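PDB 3O9Z: lipopolysaccharide biosynthesis protein wbpB from Thermus thermophilus, which is an NAD-dependent dehydrogenase that probably oxidises a sugar nucleotide on the route to 2,3-diacetamido-2,3-dideoxy-D-mannuronic acid. Local coordinates for residues 9-14 with 38-43; 32-37 with 54-59. All blocks are in the same frame, centred on the assembly; numbering follows the deposited sequence.

Contact 1 of 2, residues 9-14 with 38-43; sequences TGLAGY and TNVGLV. With NAD (nicotinamide-adenine-dinucleotide), chain E.
L11 and A12 pack against V40 and V43 where the glycine-rich loop of the Rossmann fold, between strand 5-9 and helix 16-25, meets the loop that follows strand 29-34. The L11 chain can be followed outward. Its CB only skirts V40 CG1, and CG lies about equally far from CB and CG1 of that valine. At the tip the two methyls divide: CD2 reaches V40 CB at 3.7 Å and V43 CB at 3.9 Å, whereas of the two valines CD1 meets V43 alone, at its CB and CG2. CG stands anti to the backbone N (chi1 179°), which sets it beside V40; the side chain crosses those of both valines at about a right angle. An alanine in place of L11 would probably open a gap against V40 and V43, since the contacts of CG and both methyls would go.

A12 is held between protein and cofactor. Its CB touches V40 CG1 at 3.5 Å and lies 3.4 Å from O3B of the adenosine ribose of NAD. A water lies 2.6 Å from both A12 O and N39 O and can bridge the two carbonyls, though it has more acceptors in reach than protons to give. W165 of the second subunit packs on V40 and V43, which places this buried patch at a subunit interface.

The 9-14 loop is shaped by a type I turn from G10 to G13. At G13 a side chain would run into NAD O5B, so the glycine lets the diphosphate come close. One residue on, Y14 N donates to NAD O1A at 2.8 Å in a nearly straight bond, 178° at the hydrogen.

Contact 2 of 2, residues 32-37 with 54-59; sequences ASLDPA and TEPEAF. With NAD (nicotinamide-adenine-dinucleotide), chain E.
This is an apolar strand-against-helix contact in the Rossmann fold: the end of strand 29-34 and the turn after it lie against the start of helix 56-68, beside the adenosine half of NAD. L34 and F59 form its centre. L34 CB sits 3.6 Å from the centroid of the F59 ring and only 5° off the ring normal, a CH-pi contact over the middle of one face. The edge of the same ring faces the strand backbone at A32, with A32 CB 4.1 Å from F59 CE1. F59 CB points to the strand and CG is anti to the backbone N (chi1 178°), which puts CG 3.8 Å from L34 CB.

The two methyls of L34 have different neighbours. CD1 rests on the backbone at the helix start, 3.6 Å from P56 N, while CD2 lies among P56 CG, F59 CD2 and N1A of the adenine. The leucine thus joins the helix to the base. P36 approaches the base too, its CD and CG near C4A and C5A.

Beyond the strand end, the backbones meet through two CA-H...O contacts, T54 CA to D35 O and P36 CA to T54 O. E55 is the N-cap residue, and its OE1 accepts from T54 OG1. E57 turns to another site: its OE1 hydrogen-bonds N6A of another bound NAD and Q88 of the third subunit.

D35, just after strand 29-34, grips the adenosine ribose with both carboxylate oxygens, OD1 taking O2B at 2.6 Å and OD2 taking O3B at 2.8 Å. OD1 also closes an Asx turn by accepting from A37 N, which approaches on the anti side, 25° out of the carboxylate plane.

How the contacts relate
Contacts 1 and 2 belong to the same nucleotide-binding domain, their centres 11 Å apart and their segments alternating along the chain. Both are largely buried, but contact 2 reaches exposed P36, while every touching residue of contact 1 is buried. Contact 1 joins two loops with aliphatic groups and a water between carbonyls; contact 2 sets a strand against a helix through an aromatic face and covers more than half as much area again. They meet directly: A12 N and D35 OD2 are 2.9 Å apart, a probable hydrogen bond, and G10 N probably bonds L34 O. Around one NAD, contact 1 reaches the diphosphate as well as the adenosine, whereas contact 2 holds to the adenosine.

Contact 1 of 2, residues 9-14 with 38-43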
loop_
_atom_site.group_PDB
_atom_site.type_symbol
_atom_site.label_atom_id
_atom_site.label_comp_id
_atom_site.label_asym_id
_atom_site.label_seq_id
_atom_site.Cartn_x
_atom_site.Cartn_y
_atom_site.Cartn_z
ATOM N N THR A 9 -6.479 -5.351 16.038
ATOM C CA THR A 9 -5.626 -4.889 14.940
ATOM C C THR A 9 -5.185 -6.090 14.112
ATOM O O THR A 9 -5.060 -7.216 14.602
ATOM C CB THR A 9 -4.402 -4.121 15.364
ATOM O OG1 THR A 9 -3.442 -5.016 15.938
ATOM C CG2 THR A 9 -4.786 -3.080 16.437
ATOM N N GLY A 10 -5.154 -5.878 12.795
ATOM C CA GLY A 10 -4.714 -6.939 11.883
ATOM C C GLY A 10 -5.866 -7.771 11.347
ATOM O O GLY A 10 -5.655 -8.944 10.974
ATOM N N LEU A 11 -7.071 -7.201 11.273
ATOM C CA LEU A 11 -8.280 -7.966 10.948
ATOM C C LEU A 11 -8.226 -8.739 9.601
ATOM O O LEU A 11 -8.883 -9.747 9.462
ATOM C CB LEU A 11 -9.472 -6.987 10.879
ATOM C CG LEU A 11 -10.840 -7.566 10.527
ATOM C CD1 LEU A 11 -11.364 -8.592 11.524
ATOM C CD2 LEU A 11 -11.834 -6.413 10.375
ATOM N N ALA A 12 -7.471 -8.211 8.637
ATOM C CA ALA A 12 -7.472 -8.843 7.294
ATOM C C ALA A 12 -6.546 -10.046 7.196
ATOM O O ALA A 12 -6.469 -10.683 6.134
ATOM C CB ALA A 12 -7.058 -7.821 6.279
ATOM N N GLY A 13 -5.815 -10.342 8.263
ATOM C CA GLY A 13 -4.685 -11.227 8.132
ATOM C C GLY A 13 -5.055 -12.674 8.287
ATOM O O GLY A 13 -6.199 -13.058 8.597
ATOM N N TYR A 14 -4.059 -13.518 8.054
ATOM C CA TYR A 14 -4.258 -14.941 8.235
ATOM C C TYR A 14 -4.778 -15.390 9.600
ATOM O O TYR A 14 -5.660 -16.246 9.693
ATOM C CB TYR A 14 -2.949 -15.692 7.945
ATOM C CG TYR A 14 -3.079 -17.150 8.286
ATOM C CD1 TYR A 14 -2.481 -17.633 9.435
ATOM C CD2 TYR A 14 -3.709 -18.048 7.410
ATOM C CE1 TYR A 14 -2.606 -18.968 9.793
ATOM C CE2 TYR A 14 -3.838 -19.405 7.776
ATOM C CZ TYR A 14 -3.252 -19.840 8.944
ATOM O OH TYR A 14 -3.364 -21.162 9.322
ATOM N N THR A 38 -8.124 -3.676 3.347
ATOM C CA THR A 38 -9.562 -3.731 3.545
ATOM C C THR A 38 -10.186 -5.046 3.098
ATOM O O THR A 38 -11.429 -5.151 3.030
ATOM C CB THR A 38 -10.300 -2.608 2.822
ATOM O OG1 THR A 38 -10.114 -2.827 1.418
ATOM C CG2 THR A 38 -9.739 -1.239 3.131
ATOM N N ASN A 39 -9.324 -6.036 2.846
ATOM C CA ASN A 39 -9.840 -7.366 2.554
ATOM C C ASN A 39 -10.314 -8.164 3.755
ATOM O O ASN A 39 -9.698 -9.146 4.164
ATOM C CB ASN A 39 -8.847 -8.123 1.616
ATOM C CG ASN A 39 -7.469 -8.354 2.224
ATOM O OD1 ASN A 39 -6.866 -9.404 1.995
ATOM N ND2 ASN A 39 -6.922 -7.379 2.893
ATOM N N VAL A 40 -11.348 -7.630 4.410
ATOM C CA VAL A 40 -11.767 -8.038 5.745
ATOM C C VAL A 40 -13.209 -8.490 5.780
ATOM O O VAL A 40 -13.804 -8.680 6.849
ATOM C CB VAL A 40 -11.587 -6.877 6.749
ATOM C CG1 VAL A 40 -10.158 -6.360 6.787
ATOM C CG2 VAL A 40 -12.575 -5.712 6.439
ATOM N N GLY A 41 -13.811 -8.725 4.619
ATOM C CA GLY A 41 -15.249 -9.076 4.591
ATOM C C GLY A 41 -15.732 -10.240 5.447
ATOM O O GLY A 41 -16.910 -10.353 5.807
ATOM N N LEU A 42 -14.813 -11.128 5.816
ATOM C CA LEU A 42 -15.130 -12.189 6.746
ATOM C C LEU A 42 -15.724 -11.684 8.055
ATOM O O LEU A 42 -16.452 -12.411 8.716
ATOM C CB LEU A 42 -13.890 -13.023 7.089
ATOM C CG LEU A 42 -13.989 -14.531 6.900
ATOM C CD1 LEU A 42 -12.830 -15.185 7.668
ATOM C CD2 LEU A 42 -15.329 -15.090 7.341
ATOM N N VAL A 43 -15.396 -10.459 8.438
ATOM C CA VAL A 43 -15.759 -9.947 9.762
ATOM C C VAL A 43 -17.285 -9.866 9.941
ATOM O O VAL A 43 -17.805 -10.021 11.055
ATOM C CB VAL A 43 -15.093 -8.579 10.053
ATOM C CG1 VAL A 43 -15.653 -7.432 9.175
ATOM C CG2 VAL A 43 -15.310 -8.160 11.516
HETATM P PA NAD E . -0.629 -11.568 7.806
HETATM O O1A NAD E . -1.545 -12.583 7.233
HETATM O O2A NAD E . 0.494 -10.918 6.983
HETATM O O5B NAD E . -1.654 -10.483 8.324
HETATM C C5B NAD E . -1.067 -9.328 8.857
HETATM C C4B NAD E . -2.143 -8.215 8.889
HETATM O O4B NAD E . -1.658 -7.049 9.604
HETATM C C3B NAD E . -2.392 -7.731 7.434
HETATM O O3B NAD E . -3.789 -7.820 7.082
HETATM C C2B NAD E . -1.839 -6.296 7.400
HETATM O O2B NAD E . -2.521 -5.407 6.503
HETATM C C1B NAD E . -2.146 -5.913 8.878
HETATM N N9A NAD E . -1.362 -4.716 9.278
HETATM C C8A NAD E . -0.236 -4.114 8.806
HETATM N N7A NAD E . 0.036 -3.009 9.498
HETATM C C5A NAD E . -0.985 -2.824 10.396
HETATM C C6A NAD E . -1.300 -1.829 11.397
HETATM N N6A NAD E . -0.497 -0.731 11.552
HETATM N N1A NAD E . -2.411 -2.104 12.070
HETATM C C2A NAD E . -3.250 -3.127 11.976
HETATM N N3A NAD E . -2.990 -4.060 11.024
HETATM C C4A NAD E . -1.876 -3.906 10.300
HETATM O O3 NAD E . 0.061 -12.186 9.110
HETATM P PN NAD E . -0.447 -13.209 10.177
HETATM O O1N NAD E . 0.107 -14.591 9.831
HETATM O O2N NAD E . -1.927 -13.050 10.390
HETATM O O5D NAD E . 0.408 -12.827 11.471
HETATM C C5D NAD E . -0.186 -11.821 12.253
HETATM C C4D NAD E . 0.466 -11.930 13.643
HETATM O O4D NAD E . -0.022 -13.172 14.196
HETATM C C3D NAD E . 2.001 -11.973 13.673
HETATM O O3D NAD E . 2.396 -11.372 14.947
HETATM C C2D NAD E . 2.259 -13.485 13.775
HETATM O O2D NAD E . 3.473 -13.784 14.447
HETATM C C1D NAD E . 1.059 -14.059 14.538
HETATM N N1N NAD E . 0.773 -15.453 14.204
HETATM C C2N NAD E . 0.589 -16.325 15.172
HETATM C C3N NAD E . 0.297 -17.660 14.981
HETATM C C7N NAD E . 0.199 -18.496 16.192
HETATM O O7N NAD E . -0.069 -18.010 17.311
HETATM N N7N NAD E . 0.286 -19.800 15.960
HETATM C C4N NAD E . 0.164 -18.100 13.657
HETATM C C5N NAD E . 0.277 -17.135 12.656
HETATM C C6N NAD E . 0.566 -15.799 12.924
HETATM O O HOH W 1 -8.066 -11.175 4.152
#

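Contact 2 of 2, residues 32-37 with 54-59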
loop_
_atom_site.group_PDB
_atom_site.type_symbol
_atom_site.label_atom_id
_atom_site.label_comp_id
_atom_site.label_asym_id
_atom_site.label_seq_id
_atom_site.Cartn_x
_atom_site.Cartn_y
_atom_site.Cartn_z
ATOM N N ALA A 32 -14.376 -2.448 17.399
ATOM C CA ALA A 32 -13.735 -1.723 16.316
ATOM C C ALA A 32 -12.508 -2.526 15.929
ATOM O O ALA A 32 -11.917 -3.250 16.746
ATOM C CB ALA A 32 -13.330 -0.333 16.710
ATOM N N SER A 33 -12.159 -2.432 14.656
ATOM C CA SER A 33 -10.901 -3.026 14.161
ATOM C C SER A 33 -10.127 -2.045 13.330
ATOM O O SER A 33 -10.683 -1.075 12.801
ATOM C CB SER A 33 -11.213 -4.236 13.263
ATOM O OG SER A 33 -12.087 -5.204 13.785
ATOM N N LEU A 34 -8.831 -2.344 13.179
ATOM C CA LEU A 34 -7.889 -1.557 12.410
ATOM C C LEU A 34 -7.159 -2.510 11.468
ATOM O O LEU A 34 -6.573 -3.504 11.923
ATOM C CB LEU A 34 -6.807 -0.910 13.314
ATOM C CG LEU A 34 -5.625 -0.249 12.630
ATOM C CD1 LEU A 34 -6.017 0.918 11.716
ATOM C CD2 LEU A 34 -4.607 0.214 13.714
ATOM N N ASP A 35 -7.098 -2.151 10.180
ATOM C CA ASP A 35 -6.133 -2.804 9.259
ATOM C C ASP A 35 -6.029 -1.868 8.066
ATOM O O ASP A 35 -7.073 -1.455 7.542
ATOM C CB ASP A 35 -6.636 -4.178 8.767
ATOM C CG ASP A 35 -5.535 -5.059 8.196
ATOM O OD1 ASP A 35 -4.801 -4.525 7.362
ATOM O OD2 ASP A 35 -5.416 -6.207 8.644
ATOM N N PRO A 36 -4.816 -1.503 7.646
ATOM C CA PRO A 36 -4.628 -0.671 6.452
ATOM C C PRO A 36 -5.152 -1.388 5.207
ATOM O O PRO A 36 -5.491 -0.662 4.246
ATOM C CB PRO A 36 -3.118 -0.464 6.365
ATOM C CG PRO A 36 -2.639 -0.749 7.852
ATOM C CD PRO A 36 -3.550 -1.852 8.331
ATOM N N ALA A 37 -5.247 -2.714 5.247
ATOM C CA ALA A 37 -5.875 -3.461 4.150
ATOM C C ALA A 37 -7.330 -3.683 4.415
ATOM O O ALA A 37 -7.777 -3.898 5.549
ATOM C CB ALA A 37 -5.182 -4.786 3.960
ATOM N N THR A 54 -8.946 2.092 8.521
ATOM C CA THR A 54 -7.680 1.826 7.848
ATOM C C THR A 54 -6.520 2.690 8.376
ATOM O O THR A 54 -5.358 2.352 8.139
ATOM C CB THR A 54 -7.785 2.076 6.319
ATOM O OG1 THR A 54 -8.166 3.446 6.119
ATOM C CG2 THR A 54 -8.779 1.114 5.667
ATOM N N GLU A 55 -6.799 3.802 9.065
ATOM C CA GLU A 55 -5.760 4.744 9.504
ATOM C C GLU A 55 -5.596 4.584 11.031
ATOM O O GLU A 55 -6.542 4.761 11.816
ATOM C CB GLU A 55 -6.209 6.207 9.280
ATOM C CG GLU A 55 -6.778 6.397 7.864
ATOM C CD GLU A 55 -5.810 5.991 6.788
ATOM O OE1 GLU A 55 -6.245 5.332 5.821
ATOM O OE2 GLU A 55 -4.612 6.293 6.872
ATOM N N PRO A 56 -4.400 4.151 11.454
ATOM C CA PRO A 56 -4.193 3.992 12.896
ATOM C C PRO A 56 -4.546 5.251 13.710
ATOM O O PRO A 56 -5.031 5.072 14.807
ATOM C CB PRO A 56 -2.687 3.684 12.977
ATOM C CG PRO A 56 -2.424 2.925 11.678
ATOM C CD PRO A 56 -3.222 3.736 10.664
ATOM N N GLU A 57 -4.263 6.427 13.184
ATOM C CA GLU A 57 -4.495 7.697 13.919
ATOM C C GLU A 57 -5.973 7.871 14.138
ATOM O O GLU A 57 -6.413 8.290 15.218
ATOM C CB GLU A 57 -3.896 8.903 13.200
ATOM C CG GLU A 57 -2.367 8.770 12.878
ATOM C CD GLU A 57 -2.089 8.276 11.469
ATOM O OE1 GLU A 57 -1.248 8.882 10.796
ATOM O OE2 GLU A 57 -2.788 7.327 11.021
ATOM N N ALA A 58 -6.778 7.504 13.135
ATOM C CA ALA A 58 -8.221 7.615 13.305
ATOM C C ALA A 58 -8.798 6.573 14.247
ATOM O O ALA A 58 -9.700 6.850 15.049
ATOM C CB ALA A 58 -8.934 7.492 11.922
ATOM N N PHE A 59 -8.289 5.331 14.198
ATOM C CA PHE A 59 -8.710 4.295 15.108
ATOM C C PHE A 59 -8.352 4.722 16.557
ATOM O O PHE A 59 -9.215 4.615 17.399
ATOM C CB PHE A 59 -7.818 3.094 14.748
ATOM C CG PHE A 59 -8.004 1.861 15.588
ATOM C CD1 PHE A 59 -9.116 1.040 15.572
ATOM C CD2 PHE A 59 -6.930 1.460 16.400
ATOM C CE1 PHE A 59 -9.212 -0.170 16.268
ATOM C CE2 PHE A 59 -6.999 0.272 17.101
ATOM C CZ PHE A 59 -8.095 -0.571 17.085
HETATM P PA NAD E . -0.629 -11.568 7.806
HETATM O O1A NAD E . -1.545 -12.583 7.233
HETATM O O2A NAD E . 0.494 -10.918 6.983
HETATM O O5B NAD E . -1.654 -10.483 8.324
HETATM C C5B NAD E . -1.067 -9.328 8.857
HETATM C C4B NAD E . -2.143 -8.215 8.889
HETATM O O4B NAD E . -1.658 -7.049 9.604
HETATM C C3B NAD E . -2.392 -7.731 7.434
HETATM O O3B NAD E . -3.789 -7.820 7.082
HETATM C C2B NAD E . -1.839 -6.296 7.400
HETATM O O2B NAD E . -2.521 -5.407 6.503
HETATM C C1B NAD E . -2.146 -5.913 8.878
HETATM N N9A NAD E . -1.362 -4.716 9.278
HETATM C C8A NAD E . -0.236 -4.114 8.806
HETATM N N7A NAD E . 0.036 -3.009 9.498
HETATM C C5A NAD E . -0.985 -2.824 10.396
HETATM C C6A NAD E . -1.300 -1.829 11.397
HETATM N N6A NAD E . -0.497 -0.731 11.552
HETATM N N1A NAD E . -2.411 -2.104 12.070
HETATM C C2A NAD E . -3.250 -3.127 11.976
HETATM N N3A NAD E . -2.990 -4.060 11.024
HETATM C C4A NAD E . -1.876 -3.906 10.300
HETATM O O3 NAD E . 0.061 -12.186 9.110
HETATM P PN NAD E . -0.447 -13.209 10.177
HETATM O O1N NAD E . 0.107 -14.591 9.831
HETATM O O2N NAD E . -1.927 -13.050 10.390
HETATM O O5D NAD E . 0.408 -12.827 11.471
HETATM C C5D NAD E . -0.186 -11.821 12.253
HETATM C C4D NAD E . 0.466 -11.930 13.643
HETATM O O4D NAD E . -0.022 -13.172 14.196
HETATM C C3D NAD E . 2.001 -11.973 13.673
HETATM O O3D NAD E . 2.396 -11.372 14.947
HETATM C C2D NAD E . 2.259 -13.485 13.775
HETATM O O2D NAD E . 3.473 -13.784 14.447
HETATM C C1D NAD E . 1.059 -14.059 14.538
HETATM N N1N NAD E . 0.773 -15.453 14.204
HETATM C C2N NAD E . 0.589 -16.325 15.172
HETATM C C3N NAD E . 0.297 -17.660 14.981
HETATM C C7N NAD E . 0.199 -18.496 16.192
HETATM O O7N NAD E . -0.069 -18.010 17.311
HETATM N N7N NAD E . 0.286 -19.800 15.960
HETATM C C4N NAD E . 0.164 -18.100 13.657
HETATM C C5N NAD E . 0.277 -17.135 12.656
HETATM C C6N NAD E . 0.566 -15.799 12.924
#